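Local coordinates for L-Ala-D/L-Glu Epimerase (Escherichia coli, PDB 1JPD), which belongs to the enolase superfamily and pairs an N-terminal domain of the mandelate racemase type with a C-terminal domain of the TIM-barrel kind, at residues K8-A13 with V34-E39; K43-C48 with T282-S287; L155-I160 with E182-E187; G188-C193 with E217-P222. One frame throughout, in Å; residues are numbered along the deposited sequence.

In the fold
Contact 1 and contact 2 share the three-stranded antiparallel sheet of the N-terminal domain, and their centres lie about 10 Å apart. Contact 1 joins its first two strands. Contact 2 ties the third strand, 42-48, to helix 283-289 of the barrel, so it links the two domains. Contacts 3 and then 4 fall between its segments along the chain, with centres about 13 Å apart. They meet where R192 and L189 of helix 189-198 touch W184, with R192 also reaching N157. The centre of contact 4 is about 45 Å from that of contact 1. Contact 1 lies within the N-terminal sheet, contact 2 at the junction, and contacts 3 and 4 in the barrel.

Contact 1 (K8-A13 with V34-E39); sequences KVFEEA and VVELEE
F10 and V34 form a hydrogen-bonded pair between antiparallel strands, and their side chains meet on one face of the sheet. The F10 side chain starts between its own backbone N and carbonyl carbon (chi1 53°), which places CG on the V34 side. The ring then lies across the valine. V34 CB sits over one ring face, 3.9 Å from the ring centroid of F10 and 21° off the normal, a CH-pi contact shifted toward the rim. V34 CG1 comes within 3.6 Å of F10 CZ. The other methyl, V34 CG2, is 3.7 Å from E12 OE1, an oxygen already bonded to W14 and R284. E36 OE2 lies at the ring edge of F10.

K8 and E36 stand side by side on this face and point the same way. Their ends do not form a salt bridge, since K8 NZ is 4.1 Å from E36 OE1. That oxygen is instead paired with K43. On the other face, V9 and V35 also lie alongside each other, with V9 CG2 4.0 Å from V35 CG2.

Backbone bonds hold the register on both sides of this pair. E36 N reaches K8 O at 2.8 Å, and V34 N reaches F10 O at 2.8 Å. Strand 6-15 is an edge of the three-stranded sheet and strand 29-39 is its middle. V35 continues the sheet by bonding to G46 of strand 42-48. The V9 and V35 face packs on helix 58-66, and V35 also touches L94 of helix 89-104.

Contact 2 (K43-C48 with T282-S287); sequences KGTGEC and TSRAIS
E47 and R284 form a salt bridge, with one carboxylate oxygen taking two arginine nitrogens. R284 NE and R284 NH2 each lie 2.8 Å from E47 OE1, a side-on grip. The oxygen stays close to the guanidinium plane, at its edge. The two flat groups are turned 84° apart. Both nitrogens reach E47 OE1 on its anti side, somewhat out of the carboxylate plane. The second oxygen has a different partner. T282 N donates to the syn lone pair of E47 OE2 at 2.9 Å, in a nearly straight bond of 176°. Together these bonds fix the rotation of the carboxylate.

T282 OG1 also lies beside E47 OE1, but that separation is modelled too short to be trusted. T282 is the helix N-cap, and its OG1 accepts from R284 N at 3.2 Å, a capping bond. T45 CG2 packs on R284 CD at 3.9 Å, and A285 CB touches E47 OE2. A water accepts from E47 N at 2.8 Å and gives a weak bond to R284 O.

Further out, R284 NH2 has a second acid, E12 of strand 6-15. The side chains of T282 and R284 both touch W14 of the same strand. Segments 43-48 and 283-287 run at 102° to each other. Strand 29-39 lies next to strand 42-48, and the C48 side chain touches A89, N92 and A93 of helix 89-104.

Contact 3 (L155-I160 with E182-E187); sequences LDNHLI and ESWRAE
W184 meets D156 with its CG anti to its own carbonyl carbon (chi1 -72°), beside the backbone N; CD1 is then nearly eclipsed with CA. In S183, chi1 of 66° sets OG between the backbone N and the carbonyl carbon, close to the other loop. Both segments are loops that follow successive parallel strands, 150-154 and 175-179, of the TIM-barrel-like domain. Each leads into the next helix.

The indole donates to the backbone of the neighbouring loop. W184 NE1 lies 2.8 Å from D156 O, and the bond is bent to 138° at the hydrogen. The donor stands well above the carbonyl plane. Aliphatic carbons also meet the indole. L155 CD1 lies at the ring edge, near its plane, 3.9 Å from W184 CZ2. I160 CD1 lies obliquely by W184 NE1 and W184 CZ2, with 3.8 Å between it and the latter. R192 forms a cation-pi contact with the indole.

S183 OG lies 3.2 Å from D156 CA, and it is hydrogen-bonded to A180 O. N157 brings its amide beside the S183 carbonyl, and N157 OD1 lies 3.3 Å from S183 O. These two oxygens are both acceptors and do not bond. R192 donates to N157 OD1, so this acceptor is satisfied, and the same arginine serves both loops.

The D156 side chain turns back on its own loop and pairs with R163. D156 OD1 also accepts from H158 N at 2.6 Å, closing an Asx turn.

Contact 4 (G188-C193 with E217-P222); sequences GLAARC and ENFIHP
F219 packs its ring against L189, A190 and C193 at the start of helix 189-198. This helix belongs to the alternating strand and helix pattern of the TIM-barrel-like domain. F219 lies in the loop between strands 203-205 and 225-227.

The F219 CB points toward the helix. From there chi1 of 71° places CG between the backbone N and the carbonyl carbon. F219 CG is 3.9 Å from A190 CB, which sits over one face of the ring, and F219 CD1 lies beside the same methyl. The methyl is 4.1 Å from the ring centroid of F219 and 17° off the normal, a CH-pi contact offset toward the rim. F219 CE1 meets C193 SG at 4.0 Å. F219 CE2 meets L189 CD2 at 3.5 Å, with the leucine methyl at the ring edge, near its plane. At the tip, F219 CZ meets both L189 CG, at 3.8 Å, and C193 SG, at 3.9 Å. The leucine and phenylalanine side chains cross at about a right angle.

Over the opposite face of the ring lies H221 NE2, also shifted to the rim. That histidine is held by bonds to L216 O and E245. P222 follows it and brings CD to the ring edge. P222 also packs beside C193, but that approach is modelled too close to interpret. L189 extends the apolar patch to L208 and L216. C193 makes a sulfur-aromatic contact, its SG 5.0 Å from the F219 centroid and approaching obliquely.

Contact 1 (K8-A13 with V34-E39)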
loop_
_atom_site.group_PDB
_atom_site.type_symbol
_atom_site.label_atom_id
_atom_site.label_comp_id
_atom_site.label_asym_id
_atom_site.label_seq_id
_atom_site.Cartn_x
_atom_site.Cartn_y
_atom_site.Cartn_z
ATOM N N LYS A 8 -23.850 -6.222 -4.690
ATOM C CA LYS A 8 -23.402 -7.590 -4.914
ATOM C C LYS A 8 -22.049 -7.717 -4.232
ATOM O O LYS A 8 -21.141 -6.912 -4.470
ATOM C CB LYS A 8 -23.258 -7.889 -6.408
ATOM C CG LYS A 8 -24.572 -8.022 -7.167
ATOM C CD LYS A 8 -24.317 -8.137 -8.666
ATOM C CE LYS A 8 -25.607 -8.076 -9.472
ATOM N NZ LYS A 8 -25.330 -7.933 -10.933
ATOM N N VAL A 9 -21.926 -8.717 -3.367
ATOM C CA VAL A 9 -20.693 -8.951 -2.645
ATOM C C VAL A 9 -20.216 -10.355 -2.935
ATOM O O VAL A 9 -20.965 -11.316 -2.772
ATOM C CB VAL A 9 -20.910 -8.786 -1.125
ATOM C CG1 VAL A 9 -19.646 -9.150 -0.363
ATOM C CG2 VAL A 9 -21.298 -7.350 -0.820
ATOM N N PHE A 10 -18.978 -10.481 -3.391
ATOM C CA PHE A 10 -18.439 -11.803 -3.669
ATOM C C PHE A 10 -16.946 -11.901 -3.387
ATOM O O PHE A 10 -16.192 -10.934 -3.518
ATOM C CB PHE A 10 -18.774 -12.249 -5.104
ATOM C CG PHE A 10 -18.387 -11.263 -6.167
ATOM C CD1 PHE A 10 -17.208 -11.421 -6.884
ATOM C CD2 PHE A 10 -19.218 -10.192 -6.476
ATOM C CE1 PHE A 10 -16.864 -10.530 -7.894
ATOM C CE2 PHE A 10 -18.879 -9.291 -7.487
ATOM C CZ PHE A 10 -17.701 -9.465 -8.196
ATOM N N GLU A 11 -16.543 -13.096 -2.989
ATOM C CA GLU A 11 -15.179 -13.392 -2.613
ATOM C C GLU A 11 -14.378 -14.020 -3.750
ATOM O O GLU A 11 -14.901 -14.839 -4.495
ATOM C CB GLU A 11 -15.256 -14.305 -1.384
ATOM C CG GLU A 11 -14.019 -15.056 -0.982
ATOM C CD GLU A 11 -14.275 -15.897 0.253
ATOM O OE1 GLU A 11 -15.388 -16.450 0.366
ATOM O OE2 GLU A 11 -13.370 -16.014 1.105
ATOM N N GLU A 12 -13.111 -13.624 -3.880
ATOM C CA GLU A 12 -12.233 -14.152 -4.923
ATOM C C GLU A 12 -10.821 -14.498 -4.440
ATOM O O GLU A 12 -10.113 -13.648 -3.905
ATOM C CB GLU A 12 -12.103 -13.148 -6.073
ATOM C CG GLU A 12 -13.379 -12.861 -6.825
ATOM C CD GLU A 12 -13.159 -11.945 -8.019
ATOM O OE1 GLU A 12 -12.147 -11.196 -8.031
ATOM O OE2 GLU A 12 -14.009 -11.966 -8.941
ATOM N N ALA A 13 -10.402 -15.740 -4.652
ATOM C CA ALA A 13 -9.059 -16.154 -4.262
ATOM C C ALA A 13 -8.193 -16.320 -5.511
ATOM O O ALA A 13 -8.264 -17.346 -6.189
ATOM C CB ALA A 13 -9.112 -17.467 -3.482
ATOM N N VAL A 34 -14.871 -8.492 -3.352
ATOM C CA VAL A 34 -15.338 -7.493 -4.299
ATOM C C VAL A 34 -16.755 -7.026 -3.993
ATOM O O VAL A 34 -17.603 -7.813 -3.565
ATOM C CB VAL A 34 -15.328 -8.039 -5.745
ATOM C CG1 VAL A 34 -15.672 -6.921 -6.714
ATOM C CG2 VAL A 34 -13.981 -8.644 -6.076
ATOM N N VAL A 35 -16.997 -5.740 -4.216
ATOM C CA VAL A 35 -18.315 -5.165 -4.010
ATOM C C VAL A 35 -18.727 -4.387 -5.246
ATOM O O VAL A 35 -18.066 -3.425 -5.645
ATOM C CB VAL A 35 -18.355 -4.212 -2.811
ATOM C CG1 VAL A 35 -19.681 -3.441 -2.811
ATOM C CG2 VAL A 35 -18.197 -5.005 -1.520
ATOM N N GLU A 36 -19.828 -4.809 -5.850
ATOM C CA GLU A 36 -20.339 -4.154 -7.040
ATOM C C GLU A 36 -21.622 -3.399 -6.703
ATOM O O GLU A 36 -22.578 -3.984 -6.198
ATOM C CB GLU A 36 -20.592 -5.203 -8.119
ATOM C CG GLU A 36 -21.197 -4.669 -9.396
ATOM C CD GLU A 36 -21.095 -5.663 -10.540
ATOM O OE1 GLU A 36 -21.983 -5.642 -11.418
ATOM O OE2 GLU A 36 -20.123 -6.455 -10.570
ATOM N N LEU A 37 -21.624 -2.096 -6.964
ATOM C CA LEU A 37 -22.786 -1.243 -6.705
ATOM C C LEU A 37 -23.451 -0.886 -8.030
ATOM O O LEU A 37 -22.779 -0.771 -9.053
ATOM C CB LEU A 37 -22.362 0.045 -5.987
ATOM C CG LEU A 37 -21.659 -0.080 -4.633
ATOM C CD1 LEU A 37 -21.309 1.298 -4.117
ATOM C CD2 LEU A 37 -22.553 -0.801 -3.647
ATOM N N GLU A 38 -24.768 -0.707 -8.014
ATOM C CA GLU A 38 -25.491 -0.375 -9.238
ATOM C C GLU A 38 -26.520 0.738 -9.063
ATOM O O GLU A 38 -27.592 0.526 -8.497
ATOM C CB GLU A 38 -26.185 -1.619 -9.784
ATOM C CG GLU A 38 -26.955 -1.393 -11.074
ATOM C CD GLU A 38 -26.362 -2.152 -12.243
ATOM O OE1 GLU A 38 -26.086 -3.361 -12.088
ATOM O OE2 GLU A 38 -26.177 -1.546 -13.320
ATOM N N GLU A 39 -26.175 1.921 -9.563
ATOM C CA GLU A 39 -27.039 3.096 -9.503
ATOM C C GLU A 39 -27.692 3.215 -10.875
ATOM O O GLU A 39 -27.467 4.175 -11.619
ATOM C CB GLU A 39 -26.208 4.347 -9.199
ATOM C CG GLU A 39 -26.997 5.652 -9.175
ATOM C CD GLU A 39 -27.314 6.128 -7.770
ATOM O OE1 GLU A 39 -28.039 7.138 -7.625
ATOM O OE2 GLU A 39 -26.832 5.498 -6.804
#

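Contact 2 (K43-C48 with T282-S287)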
loop_
_atom_site.group_PDB
_atom_site.type_symbol
_atom_site.label_atom_id
_atom_site.label_comp_id
_atom_site.label_asym_id
_atom_site.label_seq_id
_atom_site.Cartn_x
_atom_site.Cartn_y
_atom_site.Cartn_z
ATOM N N LYS A 43 -22.423 0.893 -12.961
ATOM C CA LYS A 43 -21.900 -0.011 -11.944
ATOM C C LYS A 43 -20.655 0.552 -11.268
ATOM O O LYS A 43 -19.779 1.104 -11.928
ATOM C CB LYS A 43 -21.559 -1.373 -12.560
ATOM C CG LYS A 43 -22.764 -2.203 -12.982
ATOM C CD LYS A 43 -22.352 -3.592 -13.476
ATOM C CE LYS A 43 -23.569 -4.442 -13.856
ATOM N NZ LYS A 43 -23.215 -5.842 -14.247
ATOM N N GLY A 44 -20.585 0.412 -9.949
ATOM C CA GLY A 44 -19.425 0.877 -9.209
ATOM C C GLY A 44 -18.767 -0.345 -8.596
ATOM O O GLY A 44 -19.427 -1.121 -7.901
ATOM N N THR A 45 -17.480 -0.543 -8.854
ATOM C CA THR A 45 -16.806 -1.708 -8.302
ATOM C C THR A 45 -15.649 -1.364 -7.385
ATOM O O THR A 45 -14.772 -0.576 -7.732
ATOM C CB THR A 45 -16.313 -2.633 -9.414
ATOM O OG1 THR A 45 -17.435 -3.058 -10.198
ATOM C CG2 THR A 45 -15.628 -3.856 -8.821
ATOM N N GLY A 46 -15.664 -1.959 -6.203
ATOM C CA GLY A 46 -14.611 -1.711 -5.236
ATOM C C GLY A 46 -14.039 -3.012 -4.715
ATOM O O GLY A 46 -14.782 -3.925 -4.354
ATOM N N GLU A 47 -12.717 -3.111 -4.685
ATOM C CA GLU A 47 -12.069 -4.317 -4.199
ATOM C C GLU A 47 -11.301 -4.038 -2.912
ATOM O O GLU A 47 -10.949 -2.893 -2.620
ATOM C CB GLU A 47 -11.105 -4.856 -5.258
ATOM C CG GLU A 47 -10.300 -6.068 -4.821
ATOM C CD GLU A 47 -9.337 -6.541 -5.887
ATOM O OE1 GLU A 47 -9.800 -6.806 -7.015
ATOM O OE2 GLU A 47 -8.123 -6.657 -5.600
ATOM N N CYS A 48 -11.060 -5.089 -2.137
ATOM C CA CYS A 48 -10.295 -4.969 -0.904
ATOM C C CYS A 48 -9.631 -6.301 -0.566
ATOM O O CYS A 48 -9.989 -7.359 -1.103
ATOM C CB CYS A 48 -11.184 -4.512 0.258
ATOM S SG CYS A 48 -12.218 -5.788 0.976
ATOM N N THR A 282 -5.718 -7.179 -7.221
ATOM C CA THR A 282 -5.839 -7.142 -8.680
ATOM C C THR A 282 -5.687 -5.675 -9.065
ATOM O O THR A 282 -5.636 -4.802 -8.186
ATOM C CB THR A 282 -7.214 -7.626 -9.183
ATOM O OG1 THR A 282 -8.198 -6.619 -8.924
ATOM C CG2 THR A 282 -7.616 -8.917 -8.498
ATOM N N SER A 283 -5.627 -5.400 -10.366
ATOM C CA SER A 283 -5.474 -4.024 -10.829
ATOM C C SER A 283 -6.543 -3.095 -10.265
ATOM O O SER A 283 -6.308 -1.896 -10.106
ATOM C CB SER A 283 -5.496 -3.966 -12.354
ATOM O OG SER A 283 -4.352 -4.598 -12.898
ATOM N N ARG A 284 -7.711 -3.650 -9.947
ATOM C CA ARG A 284 -8.804 -2.851 -9.410
ATOM C C ARG A 284 -8.391 -2.045 -8.190
ATOM O O ARG A 284 -8.764 -0.884 -8.053
ATOM C CB ARG A 284 -9.999 -3.747 -9.057
ATOM C CG ARG A 284 -10.840 -4.179 -10.265
ATOM C CD ARG A 284 -12.013 -5.056 -9.847
ATOM N NE ARG A 284 -11.541 -6.210 -9.090
ATOM C CZ ARG A 284 -12.065 -7.427 -9.164
ATOM N NH1 ARG A 284 -13.098 -7.660 -9.963
ATOM N NH2 ARG A 284 -11.531 -8.418 -8.461
ATOM N N ALA A 285 -7.608 -2.655 -7.309
ATOM C CA ALA A 285 -7.170 -1.974 -6.095
ATOM C C ALA A 285 -6.098 -0.922 -6.359
ATOM O O ALA A 285 -6.062 0.106 -5.687
ATOM C CB ALA A 285 -6.669 -2.991 -5.066
ATOM N N ILE A 286 -5.223 -1.173 -7.328
ATOM C CA ILE A 286 -4.179 -0.208 -7.638
ATOM C C ILE A 286 -4.838 1.032 -8.243
ATOM O O ILE A 286 -4.575 2.157 -7.809
ATOM C CB ILE A 286 -3.145 -0.791 -8.625
ATOM C CG1 ILE A 286 -2.570 -2.091 -8.066
ATOM C CG2 ILE A 286 -2.007 0.190 -8.822
ATOM C CD1 ILE A 286 -1.946 -1.934 -6.675
ATOM N N SER A 287 -5.710 0.819 -9.231
ATOM C CA SER A 287 -6.423 1.918 -9.885
ATOM C C SER A 287 -7.065 2.827 -8.848
ATOM O O SER A 287 -7.006 4.045 -8.965
ATOM C CB SER A 287 -7.525 1.388 -10.811
ATOM O OG SER A 287 -6.996 0.597 -11.862
HETATM O O HOH W 1 -10.952 -1.455 -6.085
#

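Contact 3 (L155-I160 with E182-E187)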
loop_
_atom_site.group_PDB
_atom_site.type_symbol
_atom_site.label_atom_id
_atom_site.label_comp_id
_atom_site.label_asym_id
_atom_site.label_seq_id
_atom_site.Cartn_x
_atom_site.Cartn_y
_atom_site.Cartn_z
ATOM N N LEU A 155 14.736 -7.313 4.331
ATOM C CA LEU A 155 15.756 -7.811 5.250
ATOM C C LEU A 155 15.157 -8.337 6.546
ATOM O O LEU A 155 14.109 -7.871 7.009
ATOM C CB LEU A 155 16.771 -6.714 5.607
ATOM C CG LEU A 155 17.689 -6.124 4.541
ATOM C CD1 LEU A 155 18.543 -5.024 5.169
ATOM C CD2 LEU A 155 18.566 -7.211 3.961
ATOM N N ASP A 156 15.820 -9.328 7.123
ATOM C CA ASP A 156 15.387 -9.860 8.396
ATOM C C ASP A 156 16.454 -9.411 9.370
ATOM O O ASP A 156 17.082 -8.380 9.173
ATOM C CB ASP A 156 15.266 -11.393 8.382
ATOM C CG ASP A 156 16.536 -12.095 7.944
ATOM O OD1 ASP A 156 17.623 -11.468 7.946
ATOM O OD2 ASP A 156 16.438 -13.297 7.606
ATOM N N ASN A 157 16.689 -10.194 10.403
ATOM C CA ASN A 157 17.669 -9.822 11.393
ATOM C C ASN A 157 19.068 -10.359 11.108
ATOM O O ASN A 157 19.968 -10.218 11.927
ATOM C CB ASN A 157 17.183 -10.311 12.754
ATOM C CG ASN A 157 17.655 -9.438 13.877
ATOM O OD1 ASN A 157 17.442 -8.225 13.864
ATOM N ND2 ASN A 157 18.301 -10.044 14.865
ATOM N N HIS A 158 19.270 -10.952 9.941
ATOM C CA HIS A 158 20.574 -11.520 9.633
ATOM C C HIS A 158 21.392 -10.836 8.551
ATOM O O HIS A 158 20.855 -10.194 7.650
ATOM C CB HIS A 158 20.404 -12.995 9.280
ATOM C CG HIS A 158 19.777 -13.795 10.376
ATOM N ND1 HIS A 158 20.455 -14.136 11.526
ATOM C CD2 HIS A 158 18.514 -14.258 10.529
ATOM C CE1 HIS A 158 19.635 -14.774 12.343
ATOM N NE2 HIS A 158 18.451 -14.860 11.761
ATOM N N LEU A 159 22.707 -10.990 8.671
ATOM C CA LEU A 159 23.674 -10.440 7.733
ATOM C C LEU A 159 23.295 -9.079 7.153
ATOM O O LEU A 159 23.418 -8.862 5.949
ATOM C CB LEU A 159 23.890 -11.432 6.592
ATOM C CG LEU A 159 24.271 -12.853 7.010
ATOM C CD1 LEU A 159 24.398 -13.727 5.780
ATOM C CD2 LEU A 159 25.572 -12.834 7.787
ATOM N N ILE A 160 22.855 -8.158 8.001
ATOM C CA ILE A 160 22.466 -6.839 7.527
ATOM C C ILE A 160 23.582 -6.080 6.816
ATOM O O ILE A 160 23.347 -5.451 5.788
ATOM C CB ILE A 160 21.938 -5.967 8.678
ATOM C CG1 ILE A 160 20.678 -6.607 9.258
ATOM C CG2 ILE A 160 21.654 -4.553 8.189
ATOM C CD1 ILE A 160 19.658 -7.013 8.203
ATOM N N GLU A 182 9.359 -5.288 10.625
ATOM C CA GLU A 182 9.247 -5.599 12.053
ATOM C C GLU A 182 10.194 -6.672 12.615
ATOM O O GLU A 182 9.960 -7.187 13.710
ATOM C CB GLU A 182 7.801 -6.000 12.387
ATOM C CG GLU A 182 6.775 -4.921 12.132
ATOM C CD GLU A 182 5.381 -5.299 12.599
ATOM O OE1 GLU A 182 4.770 -6.217 12.014
ATOM O OE2 GLU A 182 4.891 -4.672 13.558
ATOM N N SER A 183 11.270 -6.999 11.908
ATOM C CA SER A 183 12.172 -8.040 12.400
ATOM C C SER A 183 13.395 -7.538 13.167
ATOM O O SER A 183 14.109 -8.332 13.782
ATOM C CB SER A 183 12.636 -8.923 11.238
ATOM O OG SER A 183 13.433 -8.183 10.331
ATOM N N TRP A 184 13.639 -6.230 13.139
ATOM C CA TRP A 184 14.797 -5.666 13.832
ATOM C C TRP A 184 14.516 -5.369 15.297
ATOM O O TRP A 184 13.366 -5.391 15.730
ATOM C CB TRP A 184 15.260 -4.396 13.119
ATOM C CG TRP A 184 15.932 -4.662 11.799
ATOM C CD1 TRP A 184 15.940 -5.838 11.096
ATOM C CD2 TRP A 184 16.652 -3.715 10.996
ATOM N NE1 TRP A 184 16.613 -5.679 9.908
ATOM C CE2 TRP A 184 17.059 -4.387 9.819
ATOM C CE3 TRP A 184 16.986 -2.362 11.153
ATOM C CZ2 TRP A 184 17.785 -3.755 8.810
ATOM C CZ3 TRP A 184 17.708 -1.734 10.146
ATOM C CH2 TRP A 184 18.097 -2.431 8.990
ATOM N N ARG A 185 15.565 -5.090 16.064
ATOM C CA ARG A 185 15.395 -4.794 17.482
ATOM C C ARG A 185 16.026 -3.472 17.909
ATOM O O ARG A 185 16.829 -2.883 17.177
ATOM C CB ARG A 185 15.950 -5.948 18.326
ATOM C CG ARG A 185 15.152 -7.250 18.191
ATOM C CD ARG A 185 13.726 -7.122 18.765
ATOM N NE ARG A 185 12.935 -8.335 18.547
ATOM C CZ ARG A 185 12.150 -8.553 17.491
ATOM N NH1 ARG A 185 12.027 -7.635 16.541
ATOM N NH2 ARG A 185 11.507 -9.708 17.367
ATOM N N ALA A 186 15.642 -3.010 19.098
ATOM C CA ALA A 186 16.139 -1.755 19.655
ATOM C C ALA A 186 17.659 -1.754 19.726
ATOM O O ALA A 186 18.319 -0.834 19.237
ATOM C CB ALA A 186 15.547 -1.532 21.045
ATOM N N GLU A 187 18.202 -2.796 20.341
ATOM C CA GLU A 187 19.642 -2.956 20.488
ATOM C C GLU A 187 20.383 -2.934 19.147
ATOM O O GLU A 187 20.261 -3.861 18.346
ATOM C CB GLU A 187 19.927 -4.277 21.202
ATOM C CG GLU A 187 21.379 -4.730 21.152
ATOM C CD GLU A 187 22.139 -4.428 22.429
ATOM O OE1 GLU A 187 22.292 -3.233 22.767
ATOM O OE2 GLU A 187 22.582 -5.392 23.094
#

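Contact 4 (G188-C193 with E217-P222)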
loop_
_atom_site.group_PDB
_atom_site.type_symbol
_atom_site.label_atom_id
_atom_site.label_comp_id
_atom_site.label_asym_id
_atom_site.label_seq_id
_atom_site.Cartn_x
_atom_site.Cartn_y
_atom_site.Cartn_z
ATOM N N GLY A 188 21.149 -1.872 18.908
ATOM C CA GLY A 188 21.916 -1.770 17.679
ATOM C C GLY A 188 21.175 -1.165 16.508
ATOM O O GLY A 188 21.716 -1.077 15.405
ATOM N N LEU A 189 19.941 -0.736 16.740
ATOM C CA LEU A 189 19.143 -0.155 15.672
ATOM C C LEU A 189 19.793 1.093 15.063
ATOM O O LEU A 189 19.736 1.310 13.845
ATOM C CB LEU A 189 17.752 0.181 16.199
ATOM C CG LEU A 189 16.878 0.932 15.203
ATOM C CD1 LEU A 189 16.661 0.077 13.971
ATOM C CD2 LEU A 189 15.559 1.291 15.859
ATOM N N ALA A 190 20.419 1.905 15.912
ATOM C CA ALA A 190 21.073 3.134 15.463
ATOM C C ALA A 190 22.269 2.860 14.556
ATOM O O ALA A 190 22.375 3.429 13.468
ATOM C CB ALA A 190 21.506 3.960 16.660
ATOM N N ALA A 191 23.179 2.006 14.999
ATOM C CA ALA A 191 24.339 1.676 14.187
ATOM C C ALA A 191 23.919 1.147 12.804
ATOM O O ALA A 191 24.573 1.430 11.789
ATOM C CB ALA A 191 25.182 0.649 14.921
ATOM N N ARG A 192 22.828 0.375 12.787
ATOM C CA ARG A 192 22.302 -0.194 11.550
ATOM C C ARG A 192 21.789 0.886 10.651
ATOM O O ARG A 192 22.114 0.891 9.466
ATOM C CB ARG A 192 21.180 -1.203 11.791
ATOM C CG ARG A 192 21.704 -2.550 12.196
ATOM C CD ARG A 192 20.562 -3.511 12.434
ATOM N NE ARG A 192 21.021 -4.857 12.764
ATOM C CZ ARG A 192 20.225 -5.921 12.855
ATOM N NH1 ARG A 192 18.917 -5.807 12.642
ATOM N NH2 ARG A 192 20.740 -7.107 13.153
ATOM N N CYS A 193 20.985 1.795 11.197
ATOM C CA CYS A 193 20.471 2.884 10.378
ATOM C C CYS A 193 21.669 3.650 9.843
ATOM O O CYS A 193 21.667 4.095 8.697
ATOM C CB CYS A 193 19.572 3.824 11.186
ATOM S SG CYS A 193 18.042 3.088 11.783
ATOM N N GLU A 217 12.707 6.811 19.265
ATOM C CA GLU A 217 12.786 8.187 19.749
ATOM C C GLU A 217 14.104 8.449 20.465
ATOM O O GLU A 217 14.419 9.591 20.808
ATOM C CB GLU A 217 11.642 8.478 20.719
ATOM C CG GLU A 217 10.277 8.489 20.083
ATOM C CD GLU A 217 9.183 8.795 21.077
ATOM O OE1 GLU A 217 9.176 8.159 22.153
ATOM O OE2 GLU A 217 8.330 9.662 20.776
ATOM N N ASN A 218 14.868 7.381 20.671
ATOM C CA ASN A 218 16.138 7.445 21.376
ATOM C C ASN A 218 17.382 7.734 20.541
ATOM O O ASN A 218 18.497 7.533 21.018
ATOM C CB ASN A 218 16.363 6.141 22.143
ATOM C CG ASN A 218 15.182 5.766 23.018
ATOM O OD1 ASN A 218 14.482 6.634 23.545
ATOM N ND2 ASN A 218 14.967 4.464 23.195
ATOM N N PHE A 219 17.221 8.187 19.306
ATOM C CA PHE A 219 18.390 8.490 18.488
ATOM C C PHE A 219 18.024 9.308 17.262
ATOM O O PHE A 219 16.929 9.171 16.718
ATOM C CB PHE A 219 19.124 7.194 18.090
ATOM C CG PHE A 219 18.396 6.343 17.078
ATOM C CD1 PHE A 219 18.544 6.582 15.709
ATOM C CD2 PHE A 219 17.585 5.280 17.489
ATOM C CE1 PHE A 219 17.896 5.775 14.761
ATOM C CE2 PHE A 219 16.934 4.466 16.552
ATOM C CZ PHE A 219 17.091 4.714 15.184
ATOM N N ILE A 220 18.930 10.186 16.842
ATOM C CA ILE A 220 18.675 11.013 15.669
ATOM C C ILE A 220 18.781 10.117 14.436
ATOM O O ILE A 220 19.849 9.576 14.133
ATOM C CB ILE A 220 19.692 12.174 15.574
ATOM C CG1 ILE A 220 19.644 13.000 16.863
ATOM C CG2 ILE A 220 19.364 13.063 14.378
ATOM C CD1 ILE A 220 20.761 14.020 16.996
ATOM N N HIS A 221 17.665 9.960 13.737
ATOM C CA HIS A 221 17.609 9.111 12.552
ATOM C C HIS A 221 18.553 9.557 11.446
ATOM O O HIS A 221 18.483 10.689 10.976
ATOM C CB HIS A 221 16.170 9.061 12.017
ATOM C CG HIS A 221 15.178 8.518 13.001
ATOM N ND1 HIS A 221 13.826 8.473 12.748
ATOM C CD2 HIS A 221 15.346 8.000 14.241
ATOM C CE1 HIS A 221 13.203 7.951 13.789
ATOM N NE2 HIS A 221 14.103 7.655 14.708
ATOM N N PRO A 222 19.462 8.667 11.024
ATOM C CA PRO A 222 20.420 8.975 9.958
ATOM C C PRO A 222 19.781 8.946 8.566
ATOM O O PRO A 222 20.359 9.446 7.601
ATOM C CB PRO A 222 21.499 7.905 10.140
ATOM C CG PRO A 222 20.743 6.756 10.686
ATOM C CD PRO A 222 19.836 7.415 11.702
#